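Local structure of triphenylmethane reductase (Citrobacter sp., 2JL1) at residues I3-A8 with L15-L20; V85-V90 with L122-A127; L138-Y143 with N176-A181. The protein reduces triphenylmethane dyes, an activity of interest for bioremediation, and binds NADP in a Rossmann-type domain, probably using the reduced cofactor as hydride donor. One frame throughout, in Å; residues are numbered along the deposited sequence.

Interaction 1: I3-A8 with L15-L20; sequences IAVTGA and LVIQHL. With NAP (NADP nicotinamide-adenine-dinucleotide phosphate), chain B.
The CG2 methyl of Val5 fits against three residues of helix 15-20. It lies 3.9 Å from Leu20 CD1 and about as far from Val16 CG1 and Ile17 CG1. Val5 has CG1 anti to the backbone N (chi1 -179°), and this leaves CG2 as the branch turned to the helix. Leu20 CD1 is shared. It also meets Ile3 CG2 at 3.8 Å, and thus spans two alternate residues of the strand. At the other end, Ile17 reaches out through CD1, which comes 3.5 Å from Ala8 CB. The contact is wholly apolar and buried.

Strand 3-5 and helix 15-20 run nearly antiparallel, with 156° between their directions. This is the first strand-turn-helix of a Rossmann fold, and the TGxxGxxG sequence runs through the turn into the start of the helix. Gly7 has positive phi, and its O lies 3.5 Å from O3B of the NADP. The packing joins the strand before the dinucleotide-binding turn to the helix after it.

Around it, Leu20 also touches Ile29 and Ala8 touches Ala31 of strand 29-33, completing the beta-alpha-beta unit. Val16 reaches Leu71 of strand 69-72, and Leu15 packs on Ala179 of helix 175-186.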
loop_
_atom_site.group_PDB
_atom_site.type_symbol
_atom_site.label_atom_id
_atom_site.label_comp_id
_atom_site.label_asym_id
_atom_site.label_seq_id
_atom_site.Cartn_x
_atom_site.Cartn_y
_atom_site.Cartn_z
ATOM N N ILE A 3 6.822 10.188 -23.343
ATOM C CA ILE A 3 6.103 9.078 -22.725
ATOM C C ILE A 3 7.136 7.966 -22.520
ATOM O O ILE A 3 7.805 7.558 -23.464
ATOM C CB ILE A 3 4.944 8.595 -23.615
ATOM C CG1 ILE A 3 3.951 9.740 -23.873
ATOM C CG2 ILE A 3 4.257 7.359 -22.981
ATOM C CD1 ILE A 3 2.969 9.486 -25.022
ATOM N N ALA A 4 7.300 7.532 -21.276
ATOM C CA ALA A 4 8.247 6.493 -20.927
ATOM C C ALA A 4 7.474 5.268 -20.479
ATOM O O ALA A 4 6.424 5.392 -19.833
ATOM C CB ALA A 4 9.160 6.954 -19.826
ATOM N N VAL A 5 7.994 4.099 -20.830
ATOM C CA VAL A 5 7.331 2.821 -20.544
ATOM C C VAL A 5 8.358 1.953 -19.866
ATOM O O VAL A 5 9.390 1.624 -20.471
ATOM C CB VAL A 5 6.861 2.139 -21.851
ATOM C CG1 VAL A 5 6.147 0.795 -21.588
ATOM C CG2 VAL A 5 5.954 3.069 -22.667
ATOM N N THR A 6 8.105 1.592 -18.613
ATOM C CA THR A 6 8.946 0.600 -17.928
ATOM C C THR A 6 8.536 -0.805 -18.385
ATOM O O THR A 6 7.512 -0.948 -19.025
ATOM C CB THR A 6 8.908 0.752 -16.389
ATOM O OG1 THR A 6 7.705 0.160 -15.864
ATOM C CG2 THR A 6 8.974 2.236 -16.008
ATOM N N GLY A 7 9.310 -1.841 -18.061
ATOM C CA GLY A 7 9.017 -3.188 -18.599
ATOM C C GLY A 7 8.941 -3.273 -20.137
ATOM O O GLY A 7 8.278 -4.168 -20.710
ATOM N N ALA A 8 9.651 -2.364 -20.804
ATOM C CA ALA A 8 9.505 -2.174 -22.264
ATOM C C ALA A 8 9.882 -3.363 -23.157
ATOM O O ALA A 8 9.382 -3.448 -24.279
ATOM C CB ALA A 8 10.220 -0.915 -22.729
ATOM N N LEU A 15 4.132 -4.363 -26.573
ATOM C CA LEU A 15 2.860 -4.064 -27.251
ATOM C C LEU A 15 2.390 -2.616 -27.022
ATOM O O LEU A 15 1.790 -2.014 -27.913
ATOM C CB LEU A 15 1.768 -5.066 -26.856
ATOM C CG LEU A 15 1.835 -6.520 -27.334
ATOM C CD1 LEU A 15 0.856 -7.404 -26.511
ATOM C CD2 LEU A 15 1.539 -6.631 -28.826
ATOM N N VAL A 16 2.656 -2.056 -25.845
ATOM C CA VAL A 16 2.314 -0.653 -25.561
ATOM C C VAL A 16 3.118 0.254 -26.509
ATOM O O VAL A 16 2.565 1.160 -27.123
ATOM C CB VAL A 16 2.562 -0.248 -24.063
ATOM C CG1 VAL A 16 2.552 1.282 -23.889
ATOM C CG2 VAL A 16 1.483 -0.828 -23.156
ATOM N N ILE A 17 4.413 -0.015 -26.619
ATOM C CA ILE A 17 5.283 0.725 -27.529
ATOM C C ILE A 17 4.832 0.597 -28.986
ATOM O O ILE A 17 4.797 1.595 -29.715
ATOM C CB ILE A 17 6.756 0.362 -27.282
ATOM C CG1 ILE A 17 7.157 0.965 -25.926
ATOM C CG2 ILE A 17 7.676 0.836 -28.458
ATOM C CD1 ILE A 17 8.513 0.620 -25.436
ATOM N N GLN A 18 4.446 -0.613 -29.400
ATOM C CA GLN A 18 3.956 -0.803 -30.769
ATOM C C GLN A 18 2.671 -0.035 -31.047
ATOM O O GLN A 18 2.509 0.539 -32.131
ATOM C CB GLN A 18 3.853 -2.292 -31.119
ATOM C CG GLN A 18 5.241 -2.946 -31.253
ATOM C CD GLN A 18 6.195 -2.177 -32.200
ATOM O OE1 GLN A 18 5.838 -1.871 -33.338
ATOM N NE2 GLN A 18 7.413 -1.874 -31.725
ATOM N N HIS A 19 1.772 0.016 -30.057
ATOM C CA HIS A 19 0.582 0.869 -30.148
ATOM C C HIS A 19 0.879 2.378 -30.075
ATOM O O HIS A 19 0.251 3.164 -30.792
ATOM C CB HIS A 19 -0.441 0.470 -29.078
ATOM C CG HIS A 19 -1.111 -0.841 -29.356
ATOM N ND1 HIS A 19 -2.040 -1.002 -30.363
ATOM C CD2 HIS A 19 -0.976 -2.054 -28.769
ATOM C CE1 HIS A 19 -2.448 -2.259 -30.385
ATOM N NE2 HIS A 19 -1.824 -2.915 -29.421
ATOM N N LEU A 20 1.821 2.784 -29.218
ATOM C CA LEU A 20 2.244 4.194 -29.146
ATOM C C LEU A 20 2.858 4.668 -30.463
ATOM O O LEU A 20 2.668 5.823 -30.865
ATOM C CB LEU A 20 3.240 4.433 -27.995
ATOM C CG LEU A 20 2.668 4.422 -26.567
ATOM C CD1 LEU A 20 3.762 4.516 -25.500
ATOM C CD2 LEU A 20 1.659 5.543 -26.419
HETATM P PA NAP B . 6.752 -10.007 -18.822
HETATM O O1A NAP B . 7.169 -11.162 -17.980
HETATM O O2A NAP B . 6.784 -10.248 -20.280
HETATM O O5B NAP B . 7.608 -8.705 -18.485
HETATM C C5B NAP B . 8.027 -8.343 -17.187
HETATM C C4B NAP B . 8.948 -7.152 -17.406
HETATM O O4B NAP B . 9.463 -6.675 -16.169
HETATM C C3B NAP B . 10.130 -7.595 -18.269
HETATM O O3B NAP B . 10.348 -6.651 -19.285
HETATM C C2B NAP B . 11.296 -7.579 -17.322
HETATM O O2B NAP B . 12.451 -7.139 -17.963
HETATM C C1B NAP B . 10.859 -6.523 -16.327
HETATM N N9A NAP B . 11.638 -6.660 -15.088
HETATM C C8A NAP B . 11.820 -7.776 -14.320
HETATM N N7A NAP B . 12.618 -7.438 -13.280
HETATM C C5A NAP B . 12.959 -6.133 -13.398
HETATM C C6A NAP B . 13.754 -5.288 -12.624
HETATM N N6A NAP B . 14.362 -5.731 -11.526
HETATM N N1A NAP B . 13.907 -3.976 -13.010
HETATM C C2A NAP B . 13.295 -3.508 -14.153
HETATM N N3A NAP B . 12.504 -4.342 -14.911
HETATM C C4A NAP B . 12.349 -5.637 -14.536
HETATM O O3 NAP B . 5.250 -9.603 -18.352
HETATM P PN NAP B . 3.975 -9.129 -19.214
HETATM O O1N NAP B . 4.441 -8.058 -20.110
HETATM O O2N NAP B . 3.301 -10.330 -19.781
HETATM O O5D NAP B . 3.040 -8.421 -18.063
HETATM C C5D NAP B . 3.469 -7.217 -17.443
HETATM C C4D NAP B . 3.275 -7.188 -15.922
HETATM O O4D NAP B . 1.929 -7.511 -15.616
HETATM C C3D NAP B . 4.132 -8.225 -15.192
HETATM O O3D NAP B . 5.383 -7.752 -14.760
HETATM C C2D NAP B . 3.276 -8.665 -14.020
HETATM O O2D NAP B . 3.459 -7.900 -12.847
HETATM C C1D NAP B . 1.869 -8.399 -14.511
HETATM N N1N NAP B . 1.246 -9.692 -14.838
HETATM C C2N NAP B . -0.097 -9.691 -15.049
HETATM C C3N NAP B . -0.749 -10.862 -15.311
HETATM C C7N NAP B . -2.203 -10.873 -15.520
HETATM O O7N NAP B . -2.774 -12.117 -15.917
HETATM N N7N NAP B . -2.871 -9.738 -15.283
HETATM C C4N NAP B . -0.017 -12.058 -15.464
HETATM C C5N NAP B . 1.351 -12.028 -15.343
HETATM C C6N NAP B . 1.978 -10.835 -14.970
HETATM P P2B NAP B . 13.527 -8.169 -18.586
HETATM O O1X NAP B . 13.226 -8.290 -20.068
HETATM O O2X NAP B . 13.449 -9.545 -17.945
HETATM O O3X NAP B . 14.878 -7.534 -18.332
#

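Interaction 2: V85-V90 with L122-A127; sequences VQHANV and LATEYA
His87 and Thr124 join helix 80-96 to helix 117-130 by one side-chain hydrogen bond. Along the first helix, Gln86 lies on the cofactor side and touches the NADP.

His87 comes next and carries the contact. Its ND1 donates to Thr124 OG1 at 2.8 Å, with an N-H...O angle of 155°. The hydroxyl sits in the plane of the imidazole, only 6° out of it, at the ring edge. His87 CB also lies 3.4 Å from Thr124 OG1, so the hydroxyl sits against the base of the side chain as well. The threonine stands roughly perpendicular to the histidine side chain. The Thr124 CG2 methyl lies beside the ring, 3.6 Å from His87 ND1. On Thr124, OG1 stands beside the backbone N and CG2 is anti to it (chi1 -58°). In this rotamer the hydroxyl can also reach back to Val120 O, one turn earlier in its own helix.

Further along, Val90 packs on Phe72 of strand 69-72, which also touches Thr124 and meets the His87 ring edge-to-face. Beyond helix 117-130 lies the second subunit: Tyr126 packs on Leu122 of that subunit.

The chemistry fixes a direction for the protons. Val120 O can only accept, so Thr124 OG1 gives its proton there and receives the one from His87 ND1. The far nitrogen, His87 NE2, accepts a hydrogen bond from the backbone N-H of Gly75. This is consistent with a neutral imidazole protonated on ND1. Both ring nitrogens are thus used, which fixes the ring's rotation. His87 links the helix pair to the Ser74-Gly75 loop, whose carbonyls bind the NADP.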
loop_
_atom_site.group_PDB
_atom_site.type_symbol
_atom_site.label_atom_id
_atom_site.label_comp_id
_atom_site.label_asym_id
_atom_site.label_seq_id
_atom_site.Cartn_x
_atom_site.Cartn_y
_atom_site.Cartn_z
ATOM N N VAL A 85 8.883 -3.469 -2.274
ATOM C CA VAL A 85 10.129 -2.675 -2.213
ATOM C C VAL A 85 10.488 -2.118 -3.583
ATOM O O VAL A 85 10.797 -0.941 -3.705
ATOM C CB VAL A 85 11.360 -3.476 -1.641
ATOM C CG1 VAL A 85 12.592 -2.574 -1.535
ATOM C CG2 VAL A 85 11.046 -4.032 -0.269
ATOM N N GLN A 86 10.456 -2.963 -4.615
ATOM C CA GLN A 86 10.815 -2.511 -5.970
ATOM C C GLN A 86 9.871 -1.415 -6.435
ATOM O O GLN A 86 10.301 -0.356 -6.920
ATOM C CB GLN A 86 10.787 -3.680 -6.955
ATOM C CG GLN A 86 11.937 -4.676 -6.750
ATOM C CD GLN A 86 11.841 -5.858 -7.684
ATOM O OE1 GLN A 86 10.786 -6.120 -8.267
ATOM N NE2 GLN A 86 12.942 -6.584 -7.838
ATOM N N HIS A 87 8.576 -1.668 -6.264
ATOM C CA HIS A 87 7.553 -0.695 -6.630
ATOM C C HIS A 87 7.704 0.587 -5.825
ATOM O O HIS A 87 7.540 1.663 -6.361
ATOM C CB HIS A 87 6.151 -1.293 -6.451
ATOM C CG HIS A 87 5.761 -2.276 -7.522
ATOM N ND1 HIS A 87 4.452 -2.620 -7.766
ATOM C CD2 HIS A 87 6.506 -2.976 -8.416
ATOM C CE1 HIS A 87 4.403 -3.486 -8.767
ATOM N NE2 HIS A 87 5.635 -3.710 -9.184
ATOM N N ALA A 88 8.016 0.487 -4.536
ATOM C CA ALA A 88 8.208 1.696 -3.729
ATOM C C ALA A 88 9.385 2.536 -4.240
ATOM O O ALA A 88 9.295 3.760 -4.267
ATOM C CB ALA A 88 8.378 1.374 -2.252
ATOM N N ASN A 89 10.474 1.871 -4.643
ATOM C CA ASN A 89 11.618 2.544 -5.275
ATOM C C ASN A 89 11.216 3.260 -6.557
ATOM O O ASN A 89 11.676 4.378 -6.810
ATOM C CB ASN A 89 12.739 1.559 -5.638
ATOM C CG ASN A 89 13.453 0.980 -4.441
ATOM O OD1 ASN A 89 13.470 1.548 -3.340
ATOM N ND2 ASN A 89 14.091 -0.183 -4.668
ATOM N N VAL A 90 10.380 2.612 -7.380
ATOM C CA VAL A 90 9.919 3.227 -8.635
ATOM C C VAL A 90 9.157 4.529 -8.368
ATOM O O VAL A 90 9.453 5.575 -8.961
ATOM C CB VAL A 90 9.047 2.255 -9.475
ATOM C CG1 VAL A 90 8.408 2.977 -10.649
ATOM C CG2 VAL A 90 9.908 1.097 -9.989
ATOM N N LEU A 122 -2.487 -2.924 -4.617
ATOM C CA LEU A 122 -3.142 -1.910 -3.748
ATOM C C LEU A 122 -2.099 -1.085 -2.962
ATOM O O LEU A 122 -2.232 0.146 -2.840
ATOM C CB LEU A 122 -4.142 -2.576 -2.814
ATOM C CG LEU A 122 -5.461 -3.032 -3.477
ATOM C CD1 LEU A 122 -6.110 -4.200 -2.688
ATOM C CD2 LEU A 122 -6.430 -1.858 -3.613
ATOM N N ALA A 123 -1.051 -1.749 -2.468
ATOM C CA ALA A 123 0.051 -1.056 -1.778
ATOM C C ALA A 123 0.701 -0.045 -2.724
ATOM O O ALA A 123 1.022 1.091 -2.325
ATOM C CB ALA A 123 1.096 -2.072 -1.242
ATOM N N THR A 124 0.876 -0.449 -3.989
ATOM C CA THR A 124 1.523 0.392 -5.003
ATOM C C THR A 124 0.647 1.583 -5.386
ATOM O O THR A 124 1.137 2.721 -5.504
ATOM C CB THR A 124 1.919 -0.451 -6.246
ATOM O OG1 THR A 124 2.784 -1.508 -5.801
ATOM C CG2 THR A 124 2.647 0.429 -7.288
ATOM N N GLU A 125 -0.652 1.338 -5.544
ATOM C CA GLU A 125 -1.609 2.435 -5.759
ATOM C C GLU A 125 -1.547 3.485 -4.628
ATOM O O GLU A 125 -1.472 4.685 -4.898
ATOM C CB GLU A 125 -3.042 1.918 -5.907
ATOM C CG GLU A 125 -3.356 1.347 -7.306
ATOM C CD GLU A 125 -4.822 0.947 -7.488
ATOM O OE1 GLU A 125 -5.698 1.369 -6.673
ATOM O OE2 GLU A 125 -5.094 0.208 -8.474
ATOM N N TYR A 126 -1.593 3.035 -3.373
ATOM C CA TYR A 126 -1.439 3.947 -2.237
ATOM C C TYR A 126 -0.111 4.675 -2.214
ATOM O O TYR A 126 -0.072 5.861 -1.859
ATOM C CB TYR A 126 -1.705 3.244 -0.903
ATOM C CG TYR A 126 -3.157 3.075 -0.634
ATOM C CD1 TYR A 126 -3.973 4.197 -0.389
ATOM C CD2 TYR A 126 -3.746 1.820 -0.635
ATOM C CE1 TYR A 126 -5.331 4.055 -0.148
ATOM C CE2 TYR A 126 -5.108 1.671 -0.378
ATOM C CZ TYR A 126 -5.887 2.798 -0.144
ATOM O OH TYR A 126 -7.226 2.669 0.105
ATOM N N ALA A 127 0.973 3.995 -2.597
ATOM C CA ALA A 127 2.268 4.655 -2.756
ATOM C C ALA A 127 2.217 5.799 -3.779
ATOM O O ALA A 127 2.699 6.898 -3.521
ATOM C CB ALA A 127 3.371 3.643 -3.132
#

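Interaction 3: L138-Y143 with N176-A181; sequences LRNALY and NELALA. With NAP (NADP nicotinamide-adenine-dinucleotide phosphate), chain B.
Asn140 OD1 accepts a hydrogen bond of 2.8 Å from a water, and that water also donates to Leu178 O at 3.0 Å. The bridge joins strand 135-140 of the Rossmann-fold sheet to helix 175-186, which covers one face of it. Asn140 sits at the C-terminal end of its strand, where the chain turns into the nicotinamide site.

Leu178 is the apolar half of the contact, and its two methyls do different work. CD2 lies against the amide of Asn140, 3.4 Å from OD1. The amide and the leucine chain lie side by side, pointing opposite ways. CD1 goes to Tyr143 and comes in at the ring edge, in plane, 3.5 Å from CE1. Asn140 has CG beside its backbone N (chi1 -71°), which lays the amide alongside the leucine.

The Tyr143 ring is thus touched at an edge by Leu178, while one face is given to the cofactor. The carboxamide carbon C7N lies 3.7 Å above the plane, over the ring centre. The backbone grips the same carboxamide. Tyr143 N donates to O7N of the NADP at 2.9 Å (158°), and N7N of the NADP donates to Ala141 O with a more bent angle of 143°. These two bonds would fix the rotation of the carboxamide. Outside the segments, Leu12 of helix 11-20 also packs on Tyr143. At the far end of the ring, Tyr143 OH donates to O5D of the NADP at 2.9 Å.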
loop_
_atom_site.group_PDB
_atom_site.type_symbol
_atom_site.label_atom_id
_atom_site.label_comp_id
_atom_site.label_asym_id
_atom_site.label_seq_id
_atom_site.Cartn_x
_atom_site.Cartn_y
_atom_site.Cartn_z
ATOM N N LEU A 138 -4.653 1.724 -14.243
ATOM C CA LEU A 138 -5.088 0.866 -15.310
ATOM C C LEU A 138 -5.174 -0.512 -14.680
ATOM O O LEU A 138 -4.185 -1.263 -14.629
ATOM C CB LEU A 138 -4.033 0.885 -16.443
ATOM C CG LEU A 138 -3.790 2.235 -17.138
ATOM C CD1 LEU A 138 -2.471 2.238 -17.966
ATOM C CD2 LEU A 138 -4.980 2.634 -18.008
ATOM N N ARG A 139 -6.335 -0.835 -14.126
ATOM C CA ARG A 139 -6.451 -2.066 -13.344
ATOM C C ARG A 139 -6.765 -3.227 -14.276
ATOM O O ARG A 139 -7.914 -3.439 -14.648
ATOM C CB ARG A 139 -7.538 -1.917 -12.277
ATOM C CG ARG A 139 -7.188 -0.956 -11.154
ATOM C CD ARG A 139 -8.252 -1.045 -10.091
ATOM N NE ARG A 139 -7.771 -0.587 -8.789
ATOM C CZ ARG A 139 -8.429 -0.820 -7.649
ATOM N NH1 ARG A 139 -9.589 -1.481 -7.675
ATOM N NH2 ARG A 139 -7.942 -0.406 -6.485
ATOM N N ASN A 140 -5.730 -3.959 -14.680
ATOM C CA ASN A 140 -5.875 -4.956 -15.738
ATOM C C ASN A 140 -6.513 -6.241 -15.228
ATOM O O ASN A 140 -6.267 -6.646 -14.106
ATOM C CB ASN A 140 -4.521 -5.266 -16.385
ATOM C CG ASN A 140 -4.002 -4.121 -17.241
ATOM O OD1 ASN A 140 -4.742 -3.189 -17.588
ATOM N ND2 ASN A 140 -2.718 -4.164 -17.550
ATOM N N ALA A 141 -7.314 -6.879 -16.090
ATOM C CA ALA A 141 -7.744 -8.253 -15.896
ATOM C C ALA A 141 -6.568 -9.228 -16.049
ATOM O O ALA A 141 -5.504 -8.877 -16.579
ATOM C CB ALA A 141 -8.810 -8.607 -16.950
ATOM N N LEU A 142 -6.771 -10.465 -15.596
ATOM C CA LEU A 142 -5.914 -11.556 -16.027
ATOM C C LEU A 142 -5.824 -11.574 -17.559
ATOM O O LEU A 142 -6.790 -11.219 -18.233
ATOM C CB LEU A 142 -6.469 -12.884 -15.527
ATOM C CG LEU A 142 -6.627 -13.034 -14.008
ATOM C CD1 LEU A 142 -7.362 -14.372 -13.725
ATOM C CD2 LEU A 142 -5.227 -12.996 -13.322
ATOM N N TYR A 143 -4.663 -11.968 -18.096
ATOM C CA TYR A 143 -4.463 -12.074 -19.543
ATOM C C TYR A 143 -5.149 -13.298 -20.133
ATOM O O TYR A 143 -4.927 -14.400 -19.674
ATOM C CB TYR A 143 -2.970 -12.144 -19.899
ATOM C CG TYR A 143 -2.120 -10.989 -19.407
ATOM C CD1 TYR A 143 -2.622 -9.697 -19.379
ATOM C CD2 TYR A 143 -0.792 -11.193 -19.020
ATOM C CE1 TYR A 143 -1.831 -8.606 -18.924
ATOM C CE2 TYR A 143 0.008 -10.128 -18.573
ATOM C CZ TYR A 143 -0.522 -8.839 -18.545
ATOM O OH TYR A 143 0.243 -7.787 -18.135
ATOM N N ASN A 176 -2.750 -7.545 -25.780
ATOM C CA ASN A 176 -2.855 -6.599 -26.879
ATOM C C ASN A 176 -3.870 -5.500 -26.599
ATOM O O ASN A 176 -3.558 -4.327 -26.747
ATOM C CB ASN A 176 -3.166 -7.289 -28.199
ATOM C CG ASN A 176 -3.240 -6.315 -29.327
ATOM O OD1 ASN A 176 -4.274 -6.183 -29.974
ATOM N ND2 ASN A 176 -2.163 -5.585 -29.543
ATOM N N GLU A 177 -5.067 -5.876 -26.166
ATOM C CA GLU A 177 -6.109 -4.885 -25.856
ATOM C C GLU A 177 -5.799 -4.065 -24.619
ATOM O O GLU A 177 -6.112 -2.884 -24.582
ATOM C CB GLU A 177 -7.489 -5.534 -25.720
ATOM C CG GLU A 177 -7.980 -6.169 -27.008
ATOM C CD GLU A 177 -9.326 -6.827 -26.862
ATOM O OE1 GLU A 177 -9.495 -7.738 -26.004
ATOM O OE2 GLU A 177 -10.191 -6.457 -27.660
ATOM N N LEU A 178 -5.178 -4.674 -23.615
ATOM C CA LEU A 178 -4.749 -3.918 -22.431
ATOM C C LEU A 178 -3.659 -2.921 -22.798
ATOM O O LEU A 178 -3.620 -1.808 -22.272
ATOM C CB LEU A 178 -4.240 -4.850 -21.349
ATOM C CG LEU A 178 -5.345 -5.737 -20.796
ATOM C CD1 LEU A 178 -4.744 -6.906 -19.971
ATOM C CD2 LEU A 178 -6.360 -4.885 -20.008
ATOM N N ALA A 179 -2.794 -3.311 -23.730
ATOM C CA ALA A 179 -1.717 -2.430 -24.193
ATOM C C ALA A 179 -2.266 -1.259 -24.981
ATOM O O ALA A 179 -1.756 -0.136 -24.893
ATOM C CB ALA A 179 -0.731 -3.207 -25.047
ATOM N N LEU A 180 -3.285 -1.543 -25.785
ATOM C CA LEU A 180 -4.002 -0.522 -26.548
ATOM C C LEU A 180 -4.652 0.491 -25.613
ATOM O O LEU A 180 -4.575 1.699 -25.846
ATOM C CB LEU A 180 -5.042 -1.170 -27.491
ATOM C CG LEU A 180 -5.983 -0.241 -28.246
ATOM C CD1 LEU A 180 -5.198 0.858 -29.039
ATOM C CD2 LEU A 180 -6.886 -1.034 -29.190
ATOM N N ALA A 181 -5.264 -0.002 -24.540
ATOM C CA ALA A 181 -5.867 0.859 -23.512
ATOM C C ALA A 181 -4.849 1.754 -22.822
ATOM O O ALA A 181 -5.116 2.941 -22.591
ATOM C CB ALA A 181 -6.593 -0.010 -22.468
HETATM P PA NAP B . 6.752 -10.007 -18.822
HETATM O O1A NAP B . 7.169 -11.162 -17.980
HETATM O O2A NAP B . 6.784 -10.248 -20.280
HETATM O O5B NAP B . 7.608 -8.705 -18.485
HETATM C C5B NAP B . 8.027 -8.343 -17.187
HETATM C C4B NAP B . 8.948 -7.152 -17.406
HETATM O O4B NAP B . 9.463 -6.675 -16.169
HETATM C C3B NAP B . 10.130 -7.595 -18.269
HETATM O O3B NAP B . 10.348 -6.651 -19.285
HETATM C C2B NAP B . 11.296 -7.579 -17.322
HETATM O O2B NAP B . 12.451 -7.139 -17.963
HETATM C C1B NAP B . 10.859 -6.523 -16.327
HETATM N N9A NAP B . 11.638 -6.660 -15.088
HETATM C C8A NAP B . 11.820 -7.776 -14.320
HETATM N N7A NAP B . 12.618 -7.438 -13.280
HETATM C C5A NAP B . 12.959 -6.133 -13.398
HETATM C C6A NAP B . 13.754 -5.288 -12.624
HETATM N N6A NAP B . 14.362 -5.731 -11.526
HETATM N N1A NAP B . 13.907 -3.976 -13.010
HETATM C C2A NAP B . 13.295 -3.508 -14.153
HETATM N N3A NAP B . 12.504 -4.342 -14.911
HETATM C C4A NAP B . 12.349 -5.637 -14.536
HETATM O O3 NAP B . 5.250 -9.603 -18.352
HETATM P PN NAP B . 3.975 -9.129 -19.214
HETATM O O1N NAP B . 4.441 -8.058 -20.110
HETATM O O2N NAP B . 3.301 -10.330 -19.781
HETATM O O5D NAP B . 3.040 -8.421 -18.063
HETATM C C5D NAP B . 3.469 -7.217 -17.443
HETATM C C4D NAP B . 3.275 -7.188 -15.922
HETATM O O4D NAP B . 1.929 -7.511 -15.616
HETATM C C3D NAP B . 4.132 -8.225 -15.192
HETATM O O3D NAP B . 5.383 -7.752 -14.760
HETATM C C2D NAP B . 3.276 -8.665 -14.020
HETATM O O2D NAP B . 3.459 -7.900 -12.847
HETATM C C1D NAP B . 1.869 -8.399 -14.511
HETATM N N1N NAP B . 1.246 -9.692 -14.838
HETATM C C2N NAP B . -0.097 -9.691 -15.049
HETATM C C3N NAP B . -0.749 -10.862 -15.311
HETATM C C7N NAP B . -2.203 -10.873 -15.520
HETATM O O7N NAP B . -2.774 -12.117 -15.917
HETATM N N7N NAP B . -2.871 -9.738 -15.283
HETATM C C4N NAP B . -0.017 -12.058 -15.464
HETATM C C5N NAP B . 1.351 -12.028 -15.343
HETATM C C6N NAP B . 1.978 -10.835 -14.970
HETATM P P2B NAP B . 13.527 -8.169 -18.586
HETATM O O1X NAP B . 13.226 -8.290 -20.068
HETATM O O2X NAP B . 13.449 -9.545 -17.945
HETATM O O3X NAP B . 14.878 -7.534 -18.332
HETATM O O HOH W 1 -3.121 -1.604 -19.302
#

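From the N terminus the three interactions come in series, and none nests in or crosses another. Interaction 1 closes the short first turn between strand 3-5 and helix 11-20. Interaction 2 closes a longer loop that holds strand 101-107, and interaction 3 closes the one from strand 135-140 to helix 175-186. Interactions 1 and 3 set two neighbouring helices on one face of the parallel sheet, and they meet where Ala179 CB touches the backbone N of Val16. Interaction 2 lies on the opposite face. It reaches interaction 3 through the salt bridge of Glu125 with Arg139. Interactions 1 and 3 both touch the NADP, at its adenosine ribose and its nicotinamide half.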